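Local coordinates for LPXTG cell wall surface protein (Streptococcus gordonii, PDB 7AVH) that probably serves as a wall-attached adhesin of the bacterial surface, its tandem SHIRT repeats forming a rod-like stalk whose length can vary, at residues K87-F92 with P110-D115. Residues are numbered along the deposited sequence; the frame is centred on the assembly and turned at random.
Sequences KATHEF and PADQTD
His90 lays one face of its imidazole on the pyrrolidine ring of Pro110: CB of Pro110 sits over the middle of the His90 ring, 3.8 Å from its centroid and 6° off the normal, a CH-pi contact. The CB of His90 already points at 110-115, and with CG anti to the carbonyl carbon (chi1 -57°) the ring stands across Pro110 at about a right angle. Pro110 CD, meanwhile, turns to Phe92, meeting CZ of that ring at 3.9 Å. At the imidazole edge, in its plane, a water lies 2.9 Å from His90 ND1; the same water donates to Pro110 O and Asp112 OD1, so one solvent molecule ties the histidine to the loop before strand 113-117. NE2, the other ring nitrogen, accepts a hydrogen bond from the backbone N of Thr125. Close by, the Gln113 amide is turned 50° from the imidazole plane, and its NE2 is hydrogen-bonded to Thr123 O and Thr125 OG1.

Where the loop becomes strand, Ala88 and Gln113 form an antiparallel hydrogen-bonded pair, Ala88 N to Gln113 O and Gln113 N to Ala88 O both 2.9 Å; their side chains share a face of the sheet. Thr89 and Asp112 run side by side, the methyl CG2 of Thr89 3.4 Å from Asp112 OD1, while Thr89 OG1 is hydrogen-bonded to His157 ND1 and Ala156 O. Lys87, extended beyond CG, passes the Thr114 methyl; a second water accepts from its NZ and donates to Asp112 OD2, bridging the opposite charges.

In this second SHIRT domain, of the ubiquitin clan, Pro110 folds back over His90 just before strand 113-117 joins the mixed sheet, antiparallel to 87-92, whose other edge pairs in parallel with strand 156-166; Tyr144 of strand 137-144 packs on both Phe92 and Pro110.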
# COMPACT_ATOMS: atom_id res chain seq x y z
N LYS A 87 -9.54 -3.64 2.84
CA LYS A 87 -10.49 -4.15 1.82
C LYS A 87 -11.85 -3.51 2.04
O LYS A 87 -12.19 -3.07 3.11
CB LYS A 87 -10.62 -5.68 1.94
CG LYS A 87 -9.32 -6.41 1.67
CD LYS A 87 -9.53 -7.93 1.63
CE LYS A 87 -8.21 -8.65 1.43
NZ LYS A 87 -8.35 -10.12 1.52
N ALA A 88 -12.63 -3.57 0.97
CA ALA A 88 -14.07 -3.31 1.05
C ALA A 88 -14.81 -4.51 0.52
O ALA A 88 -14.55 -4.93 -0.59
CB ALA A 88 -14.43 -2.08 0.26
N THR A 89 -15.67 -5.09 1.38
CA THR A 89 -16.41 -6.29 1.04
C THR A 89 -17.91 -5.95 0.90
O THR A 89 -18.36 -4.88 1.30
CB THR A 89 -16.14 -7.31 2.16
OG1 THR A 89 -16.56 -6.77 3.41
CG2 THR A 89 -14.63 -7.62 2.28
N HIS A 90 -18.60 -6.98 0.39
CA HIS A 90 -20.04 -6.83 0.07
C HIS A 90 -20.74 -8.02 0.64
O HIS A 90 -20.27 -9.14 0.70
CB HIS A 90 -20.19 -6.78 -1.47
CG HIS A 90 -19.42 -5.70 -2.17
ND1 HIS A 90 -18.05 -5.82 -2.43
CD2 HIS A 90 -19.77 -4.51 -2.65
CE1 HIS A 90 -17.67 -4.73 -3.06
NE2 HIS A 90 -18.66 -3.86 -3.19
N GLU A 91 -22.05 -7.75 0.83
CA GLU A 91 -23.01 -8.79 1.22
C GLU A 91 -24.38 -8.43 0.62
O GLU A 91 -24.65 -7.26 0.48
CB GLU A 91 -23.15 -8.85 2.73
CG GLU A 91 -24.23 -9.65 3.39
CD GLU A 91 -24.30 -9.57 4.88
OE1 GLU A 91 -23.52 -8.77 5.58
OE2 GLU A 91 -25.13 -10.41 5.38
N PHE A 92 -25.13 -9.44 0.29
CA PHE A 92 -26.55 -9.22 -0.13
C PHE A 92 -27.49 -9.84 0.88
O PHE A 92 -27.26 -10.89 1.45
CB PHE A 92 -26.77 -9.91 -1.46
CG PHE A 92 -26.12 -9.31 -2.67
CD1 PHE A 92 -25.71 -8.00 -2.73
CD2 PHE A 92 -26.02 -10.07 -3.82
CE1 PHE A 92 -25.21 -7.43 -3.91
CE2 PHE A 92 -25.52 -9.52 -5.01
CZ PHE A 92 -25.13 -8.19 -5.07
N PRO A 110 -20.47 -8.75 -5.66
CA PRO A 110 -19.18 -8.27 -6.21
C PRO A 110 -18.01 -8.86 -5.43
O PRO A 110 -18.09 -9.19 -4.28
CB PRO A 110 -19.27 -6.77 -6.00
CG PRO A 110 -20.74 -6.49 -6.00
CD PRO A 110 -21.32 -7.63 -5.26
N ALA A 111 -16.89 -8.87 -6.15
CA ALA A 111 -15.60 -9.17 -5.57
C ALA A 111 -15.19 -8.17 -4.49
O ALA A 111 -15.57 -6.99 -4.53
CB ALA A 111 -14.57 -9.16 -6.71
N ASP A 112 -14.33 -8.62 -3.57
CA ASP A 112 -13.77 -7.66 -2.62
C ASP A 112 -12.88 -6.62 -3.37
O ASP A 112 -12.24 -6.97 -4.39
CB ASP A 112 -12.87 -8.34 -1.62
CG ASP A 112 -13.47 -9.33 -0.71
OD1 ASP A 112 -14.74 -9.38 -0.66
OD2 ASP A 112 -12.74 -10.01 0.01
N GLN A 113 -12.96 -5.40 -2.93
CA GLN A 113 -12.01 -4.35 -3.35
C GLN A 113 -10.81 -4.42 -2.42
O GLN A 113 -10.97 -4.50 -1.23
CB GLN A 113 -12.61 -2.98 -3.32
CG GLN A 113 -13.87 -2.85 -4.13
CD GLN A 113 -14.51 -1.53 -3.83
OE1 GLN A 113 -13.89 -0.57 -3.36
NE2 GLN A 113 -15.78 -1.42 -4.12
N THR A 114 -9.64 -4.50 -2.98
CA THR A 114 -8.41 -4.66 -2.17
C THR A 114 -7.50 -3.45 -2.34
O THR A 114 -7.64 -2.62 -3.21
CB THR A 114 -7.75 -5.97 -2.58
OG1 THR A 114 -7.26 -5.92 -3.92
CG2 THR A 114 -8.59 -7.22 -2.39
N ASP A 115 -6.51 -3.44 -1.43
CA ASP A 115 -5.37 -2.48 -1.48
C ASP A 115 -5.85 -1.04 -1.33
O ASP A 115 -5.33 -0.13 -1.95
CB ASP A 115 -4.55 -2.64 -2.76
CG ASP A 115 -4.26 -4.08 -3.11
OD1 ASP A 115 -3.34 -4.65 -2.49
OD2 ASP A 115 -5.00 -4.63 -4.00
O HOH W 1 -10.19 -10.74 -0.57
O HOH W 2 -17.09 -8.46 -1.72